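Local coordinates for VWFA domain-containing protein (Alicyclobacillus acidocaldarius subsp. acidocaldarius, PDB 3RAG), which is of unknown function but carries a von Willebrand factor A-type alpha/beta fold and binds a sodium ion at a site consistent with a MIDAS-like metal centre, at residues G19-R33 and R209-A221. Residues are numbered along the deposited sequence; the frame is centred on the assembly and turned at random.
Sequences GCSNIGPDPVEAARR and RGGTPTGPAIDHA
Beside the sodium site of this vWA-like alpha/beta fold, the loops leading into helices 27-36 and 214-232 meet through Asn22 and Thr212, and the first turns of the helices (residues 27-33 and 214-221) then run side by side, 14° from parallel, with axes 7.9 Å apart. Asn22 N donates to Thr212 O (3.0 Å), while Thr212 N returns a nearly straight bond to Asn22 OD1 (2.8 Å), tilted from the amide carbonyl plane. That return bond depends on Asn22 CG lying between its backbone N and carbonyl carbon (chi1 60°), which turns the amide across the neighbouring backbone. Next along, a water accepts from Gly215 N and donates to Ile23 O and Pro25 O, bridging the two segments. At the helix starts Pro27 CB packs 3.6 Å from Gly215 N, where the absence of a side chain lets the backbones close in. A turn on, Ala30 CB rests on Ile218 CG2 (3.8 Å), and beyond it Arg33 grips Asp219 side-on, NE to OD1 (3.2 Å) and NH2 to OD2 (3.0 Å), with the guanidinium and carboxylate planes 32° apart. The loop bonds thus fix the Asn22-Thr212 pairing next to the metal site, while the two-pronged salt bridge should limit rotation of both charged groups.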
ATOM      1  N   GLY A  19     -12.835  -5.855   7.630  1.00 26.94           N
ATOM      2  CA  GLY A  19     -13.732  -6.826   7.025  1.00 28.23           C
ATOM      3  C   GLY A  19     -14.095  -6.509   5.589  1.00 33.54           C
ATOM      4  O   GLY A  19     -13.946  -5.370   5.153  1.00 30.84           O
ATOM      5  N   CYS A  20     -14.628  -7.499   4.878  1.00 27.83           N
ATOM      6  CA  CYS A  20     -14.934  -7.362   3.458  1.00 28.36           C
ATOM      7  C   CYS A  20     -15.900  -6.220   3.140  1.00 27.40           C
ATOM      8  O   CYS A  20     -16.747  -5.851   3.958  1.00 27.97           O
ATOM      9  CB  CYS A  20     -15.520  -8.661   2.927  1.00 30.16           C
ATOM     10  SG  CYS A  20     -16.938  -9.224   3.887  1.00 38.30           S
ATOM     11  N   SER A  21     -15.785  -5.674   1.933  1.00 28.90           N
ATOM     12  CA  SER A  21     -16.701  -4.598   1.507  1.00 29.55           C
ATOM     13  C   SER A  21     -18.152  -5.037   1.598  1.00 31.83           C
ATOM     14  O   SER A  21     -18.475  -6.212   1.408  1.00 32.09           O
ATOM     15  CB  SER A  21     -16.401  -4.147   0.076  1.00 28.57           C
ATOM     16  OG  SER A  21     -16.714  -5.171  -0.876  1.00 28.85           O
ATOM     17  N   ASN A  22     -19.045  -4.089   1.870  1.00 27.72           N
ATOM     18  CA  ASN A  22     -20.450  -4.432   1.949  1.00 27.05           C
ATOM     19  C   ASN A  22     -21.321  -3.399   1.267  1.00 31.69           C
ATOM     20  O   ASN A  22     -22.528  -3.441   1.391  1.00 30.88           O
ATOM     21  CB  ASN A  22     -20.889  -4.669   3.403  1.00 32.95           C
ATOM     22  CG  ASN A  22     -20.686  -3.444   4.273  1.00 42.57           C
ATOM     23  OD1 ASN A  22     -20.500  -2.349   3.768  1.00 32.03           O
ATOM     24  ND2 ASN A  22     -20.695  -3.632   5.583  1.00 49.19           N
ATOM     25  N   ILE A  23     -20.703  -2.465   0.548  1.00 30.19           N
ATOM     26  CA  ILE A  23     -21.487  -1.493  -0.222  1.00 30.29           C
ATOM     27  C   ILE A  23     -20.641  -1.061  -1.415  1.00 27.24           C
ATOM     28  O   ILE A  23     -19.412  -0.990  -1.327  1.00 29.33           O
ATOM     29  CB  ILE A  23     -21.932  -0.283   0.642  1.00 29.57           C
ATOM     30  CG1 ILE A  23     -22.812   0.669  -0.181  1.00 36.29           C
ATOM     31  CG2 ILE A  23     -20.719   0.446   1.222  1.00 29.46           C
ATOM     32  CD1 ILE A  23     -23.614   1.660   0.673  1.00 41.18           C
ATOM     33  N   GLY A  24     -21.289  -0.835  -2.552  1.00 30.20           N
ATOM     34  CA  GLY A  24     -20.533  -0.354  -3.695  1.00 27.89           C
ATOM     35  C   GLY A  24     -19.881  -1.460  -4.510  1.00 31.77           C
ATOM     36  O   GLY A  24     -20.081  -2.649  -4.256  1.00 31.27           O
ATOM     37  N   PRO A  25     -19.096  -1.065  -5.514  1.00 29.32           N
ATOM     38  CA  PRO A  25     -18.604  -2.026  -6.506  1.00 27.76           C
ATOM     39  C   PRO A  25     -17.408  -2.839  -6.002  1.00 30.50           C
ATOM     40  O   PRO A  25     -16.830  -2.562  -4.946  1.00 30.03           O
ATOM     41  CB  PRO A  25     -18.251  -1.143  -7.716  1.00 32.71           C
ATOM     42  CG  PRO A  25     -18.033   0.236  -7.142  1.00 38.43           C
ATOM     43  CD  PRO A  25     -18.846   0.344  -5.886  1.00 31.16           C
ATOM     44  N   ASP A  26     -17.077  -3.874  -6.757  1.00 26.64           N
ATOM     45  CA  ASP A  26     -16.117  -4.903  -6.318  1.00 29.02           C
ATOM     46  C   ASP A  26     -14.667  -4.431  -6.235  1.00 27.09           C
ATOM     47  O   ASP A  26     -14.068  -4.038  -7.231  1.00 27.88           O
ATOM     48  CB  ASP A  26     -16.258  -6.097  -7.268  1.00 31.00           C
ATOM     49  CG  ASP A  26     -15.333  -7.256  -6.930  1.00 35.37           C
ATOM     50  OD1 ASP A  26     -14.685  -7.269  -5.861  1.00 32.04           O
ATOM     51  OD2 ASP A  26     -15.279  -8.179  -7.762  1.00 37.88           O
ATOM     52  N   PRO A  27     -14.081  -4.448  -5.021  1.00 26.05           N
ATOM     53  CA  PRO A  27     -12.700  -3.966  -4.874  1.00 25.59           C
ATOM     54  C   PRO A  27     -11.681  -4.901  -5.525  1.00 25.46           C
ATOM     55  O   PRO A  27     -10.544  -4.491  -5.760  1.00 27.34           O
ATOM     56  CB  PRO A  27     -12.492  -3.931  -3.343  1.00 25.11           C
ATOM     57  CG  PRO A  27     -13.492  -4.959  -2.801  1.00 23.12           C
ATOM     58  CD  PRO A  27     -14.708  -4.799  -3.731  1.00 26.23           C
ATOM     59  N   VAL A  28     -12.055  -6.157  -5.780  1.00 23.82           N
ATOM     60  CA  VAL A  28     -11.118  -7.040  -6.461  1.00 27.72           C
ATOM     61  C   VAL A  28     -10.828  -6.499  -7.869  1.00 28.67           C
ATOM     62  O   VAL A  28      -9.685  -6.465  -8.324  1.00 27.19           O
ATOM     63  CB  VAL A  28     -11.614  -8.492  -6.478  1.00 26.88           C
ATOM     64  CG1 VAL A  28     -10.612  -9.395  -7.248  1.00 27.22           C
ATOM     65  CG2 VAL A  28     -11.777  -8.967  -5.036  1.00 28.26           C
ATOM     66  N   GLU A  29     -11.873  -6.067  -8.549  1.00 27.51           N
ATOM     67  CA  GLU A  29     -11.722  -5.463  -9.871  1.00 30.91           C
ATOM     68  C   GLU A  29     -10.950  -4.142  -9.809  1.00 30.15           C
ATOM     69  O   GLU A  29     -10.155  -3.830 -10.702  1.00 30.24           O
ATOM     70  CB  GLU A  29     -13.110  -5.243 -10.480  1.00 36.46           C
ATOM     71  CG  GLU A  29     -13.221  -5.664 -11.900  1.00 58.75           C
ATOM     72  CD  GLU A  29     -12.699  -7.066 -12.099  1.00 73.13           C
ATOM     73  OE1 GLU A  29     -11.852  -7.255 -13.000  1.00 73.26           O
ATOM     74  OE2 GLU A  29     -13.127  -7.967 -11.343  1.00 79.83           O
ATOM     75  N   ALA A  30     -11.198  -3.354  -8.762  1.00 28.33           N
ATOM     76  CA  ALA A  30     -10.469  -2.100  -8.572  1.00 29.57           C
ATOM     77  C   ALA A  30      -8.977  -2.367  -8.449  1.00 31.23           C
ATOM     78  O   ALA A  30      -8.146  -1.649  -9.023  1.00 30.36           O
ATOM     79  CB  ALA A  30     -10.995  -1.341  -7.325  1.00 27.95           C
ATOM     80  N   ALA A  31      -8.620  -3.410  -7.694  1.00 28.11           N
ATOM     81  CA  ALA A  31      -7.212  -3.737  -7.509  1.00 26.23           C
ATOM     82  C   ALA A  31      -6.617  -4.228  -8.824  1.00 26.29           C
ATOM     83  O   ALA A  31      -5.466  -3.929  -9.144  1.00 27.81           O
ATOM     84  CB  ALA A  31      -7.041  -4.817  -6.428  1.00 26.73           C
ATOM     85  N   ARG A  32      -7.391  -5.009  -9.569  1.00 30.34           N
ATOM     86  CA  ARG A  32      -6.918  -5.520 -10.862  1.00 30.13           C
ATOM     87  C   ARG A  32      -6.636  -4.333 -11.809  1.00 28.45           C
ATOM     88  O   ARG A  32      -5.606  -4.298 -12.488  1.00 32.56           O
ATOM     89  CB  ARG A  32      -7.953  -6.484 -11.459  1.00 33.51           C
ATOM     90  CG  ARG A  32      -7.468  -7.275 -12.671  1.00 42.64           C
ATOM     91  CD  ARG A  32      -8.522  -8.322 -13.064  1.00 46.49           C
ATOM     92  NE  ARG A  32      -8.559  -9.398 -12.078  1.00 47.18           N
ATOM     93  CZ  ARG A  32      -9.646  -9.808 -11.439  1.00 46.50           C
ATOM     94  NH1 ARG A  32      -9.559 -10.797 -10.558  1.00 52.20           N
ATOM     95  NH2 ARG A  32     -10.819  -9.248 -11.682  1.00 53.40           N
ATOM     96  N   ARG A  33      -7.544  -3.357 -11.843  1.00 30.62           N
ATOM     97  CA  ARG A  33      -7.299  -2.112 -12.594  1.00 29.39           C
ATOM     98  C   ARG A  33      -6.033  -1.390 -12.159  1.00 33.75           C
ATOM     99  O   ARG A  33      -5.224  -0.974 -12.989  1.00 30.33           O
ATOM    100  CB  ARG A  33      -8.466  -1.133 -12.442  1.00 34.02           C
ATOM    101  CG  ARG A  33      -9.698  -1.501 -13.231  1.00 38.45           C
ATOM    102  CD  ARG A  33     -10.728  -0.359 -13.228  1.00 37.93           C
ATOM    103  NE  ARG A  33     -11.378  -0.145 -11.931  1.00 36.88           N
ATOM    104  CZ  ARG A  33     -12.414  -0.856 -11.482  1.00 38.62           C
ATOM    105  NH1 ARG A  33     -12.915  -1.856 -12.205  1.00 36.62           N
ATOM    106  NH2 ARG A  33     -12.954  -0.578 -10.305  1.00 34.62           N
ATOM    107  N   ARG A 209     -18.117   5.382  11.092  1.00 27.08           N
ATOM    108  CA  ARG A 209     -19.536   5.358  10.792  1.00 27.67           C
ATOM    109  C   ARG A 209     -19.744   4.744   9.416  1.00 32.84           C
ATOM    110  O   ARG A 209     -18.837   4.747   8.588  1.00 32.04           O
ATOM    111  CB  ARG A 209     -20.113   6.773  10.829  1.00 33.70           C
ATOM    112  CG  ARG A 209     -19.400   7.752   9.914  1.00 44.45           C
ATOM    113  CD  ARG A 209     -19.940   9.163  10.085  1.00 56.18           C
ATOM    114  NE  ARG A 209     -21.227   9.341   9.421  1.00 56.17           N
ATOM    115  CZ  ARG A 209     -21.370   9.608   8.127  1.00 62.34           C
ATOM    116  NH1 ARG A 209     -20.302   9.728   7.351  1.00 60.22           N
ATOM    117  NH2 ARG A 209     -22.581   9.756   7.607  1.00 62.13           N
ATOM    118  N   GLY A 210     -20.945   4.242   9.164  1.00 34.99           N
ATOM    119  CA  GLY A 210     -21.272   3.692   7.864  1.00 37.73           C
ATOM    120  C   GLY A 210     -20.760   2.298   7.568  1.00 34.63           C
ATOM    121  O   GLY A 210     -20.270   1.590   8.445  1.00 32.34           O
ATOM    122  N   GLY A 211     -20.883   1.917   6.301  1.00 34.13           N
ATOM    123  CA  GLY A 211     -20.473   0.603   5.826  1.00 33.88           C
ATOM    124  C   GLY A 211     -19.079   0.695   5.246  1.00 31.44           C
ATOM    125  O   GLY A 211     -18.333   1.631   5.549  1.00 31.24           O
ATOM    126  N   THR A 212     -18.703  -0.302   4.454  1.00 27.30           N
ATOM    127  CA  THR A 212     -17.383  -0.293   3.853  1.00 26.62           C
ATOM    128  C   THR A 212     -17.433  -0.364   2.333  1.00 27.15           C
ATOM    129  O   THR A 212     -17.805  -1.379   1.752  1.00 29.10           O
ATOM    130  CB  THR A 212     -16.530  -1.456   4.388  1.00 49.12           C
ATOM    131  OG1 THR A 212     -16.737  -2.615   3.575  1.00 45.78           O
ATOM    132  CG2 THR A 212     -16.915  -1.778   5.820  1.00 20.24           C
ATOM    133  N   PRO A 213     -17.000   0.721   1.708  1.00 29.54           N
ATOM    134  CA  PRO A 213     -16.880   0.830   0.249  1.00 27.36           C
ATOM    135  C   PRO A 213     -15.427   0.709  -0.192  1.00 27.57           C
ATOM    136  O   PRO A 213     -14.765   1.664  -0.628  1.00 26.22           O
ATOM    137  CB  PRO A 213     -17.468   2.219  -0.039  1.00 28.67           C
ATOM    138  CG  PRO A 213     -17.115   3.013   1.201  1.00 29.57           C
ATOM    139  CD  PRO A 213     -17.237   2.036   2.350  1.00 32.20           C
ATOM    140  N   THR A 214     -14.909  -0.502  -0.076  1.00 25.47           N
ATOM    141  CA  THR A 214     -13.519  -0.723  -0.369  1.00 24.31           C
ATOM    142  C   THR A 214     -13.182  -0.499  -1.830  1.00 23.44           C
ATOM    143  O   THR A 214     -12.080  -0.100  -2.137  1.00 25.38           O
ATOM    144  CB  THR A 214     -13.119  -2.177   0.007  1.00 25.69           C
ATOM    145  OG1 THR A 214     -13.711  -2.499   1.275  1.00 28.02           O
ATOM    146  CG2 THR A 214     -11.605  -2.312   0.079  1.00 25.82           C
ATOM    147  N   GLY A 215     -14.114  -0.804  -2.731  1.00 25.41           N
ATOM    148  CA  GLY A 215     -13.828  -0.628  -4.157  1.00 25.51           C
ATOM    149  C   GLY A 215     -13.506   0.827  -4.529  1.00 27.88           C
ATOM    150  O   GLY A 215     -12.448   1.129  -5.074  1.00 26.63           O
ATOM    151  N   PRO A 216     -14.428   1.740  -4.240  1.00 29.36           N
ATOM    152  CA  PRO A 216     -14.176   3.159  -4.519  1.00 30.28           C
ATOM    153  C   PRO A 216     -12.901   3.668  -3.828  1.00 25.88           C
ATOM    154  O   PRO A 216     -12.190   4.485  -4.392  1.00 27.96           O
ATOM    155  CB  PRO A 216     -15.424   3.840  -3.950  1.00 27.51           C
ATOM    156  CG  PRO A 216     -16.501   2.798  -4.164  1.00 31.24           C
ATOM    157  CD  PRO A 216     -15.818   1.503  -3.807  1.00 25.65           C
ATOM    158  N   ALA A 217     -12.584   3.158  -2.635  1.00 26.65           N
ATOM    159  CA  ALA A 217     -11.329   3.558  -1.990  1.00 25.08           C
ATOM    160  C   ALA A 217     -10.094   3.230  -2.836  1.00 26.00           C
ATOM    161  O   ALA A 217      -9.206   4.075  -3.030  1.00 26.51           O
ATOM    162  CB  ALA A 217     -11.197   2.899  -0.614  1.00 29.07           C
ATOM    163  N   ILE A 218     -10.016   1.990  -3.303  1.00 24.55           N
ATOM    164  CA  ILE A 218      -8.900   1.585  -4.143  1.00 24.07           C
ATOM    165  C   ILE A 218      -8.834   2.410  -5.440  1.00 26.19           C
ATOM    166  O   ILE A 218      -7.763   2.830  -5.866  1.00 26.00           O
ATOM    167  CB  ILE A 218      -8.950   0.069  -4.446  1.00 22.63           C
ATOM    168  CG1 ILE A 218      -8.728  -0.703  -3.130  1.00 23.50           C
ATOM    169  CG2 ILE A 218      -7.863  -0.321  -5.454  1.00 24.42           C
ATOM    170  CD1 ILE A 218      -8.921  -2.218  -3.258  1.00 25.53           C
ATOM    171  N   ASP A 219      -9.975   2.617  -6.084  1.00 26.05           N
ATOM    172  CA  ASP A 219     -10.007   3.444  -7.297  1.00 26.94           C
ATOM    173  C   ASP A 219      -9.529   4.885  -7.020  1.00 27.93           C
ATOM    174  O   ASP A 219      -8.764   5.466  -7.788  1.00 28.02           O
ATOM    175  CB  ASP A 219     -11.428   3.487  -7.860  1.00 28.99           C
ATOM    176  CG  ASP A 219     -11.800   2.190  -8.622  1.00 33.15           C
ATOM    177  OD1 ASP A 219     -10.912   1.595  -9.288  1.00 39.36           O
ATOM    178  OD2 ASP A 219     -12.978   1.799  -8.554  1.00 35.96           O
ATOM    179  N   HIS A 220      -9.981   5.456  -5.915  1.00 26.15           N
ATOM    180  CA  HIS A 220      -9.516   6.796  -5.539  1.00 27.91           C
ATOM    181  C   HIS A 220      -7.999   6.807  -5.331  1.00 28.25           C
ATOM    182  O   HIS A 220      -7.287   7.679  -5.840  1.00 28.67           O
ATOM    183  CB  HIS A 220     -10.266   7.274  -4.281  1.00 26.69           C
ATOM    184  CG  HIS A 220      -9.993   8.705  -3.922  1.00 31.34           C
ATOM    185  ND1 HIS A 220     -10.506   9.291  -2.781  1.00 33.35           N
ATOM    186  CD2 HIS A 220      -9.246   9.656  -4.531  1.00 31.23           C
ATOM    187  CE1 HIS A 220     -10.103  10.548  -2.715  1.00 34.27           C
ATOM    188  NE2 HIS A 220      -9.327  10.792  -3.759  1.00 33.28           N
ATOM    189  N   ALA A 221      -7.498   5.814  -4.606  1.00 27.83           N
ATOM    190  CA  ALA A 221      -6.061   5.693  -4.376  1.00 25.00           C
ATOM    191  C   ALA A 221      -5.274   5.603  -5.690  1.00 26.71           C
ATOM    192  O   ALA A 221      -4.251   6.257  -5.859  1.00 27.67           O
ATOM    193  CB  ALA A 221      -5.771   4.456  -3.500  1.00 24.52           C
TER
HETATM  194  O   HOH W   1     -12.574  -4.076   3.197  1.00 27.39           O
HETATM  195  O   HOH W   2     -16.963  -1.588  -2.467  1.00 30.43           O
HETATM  196  O   HOH W   3      -8.243   1.050  -9.541  1.00 35.92           O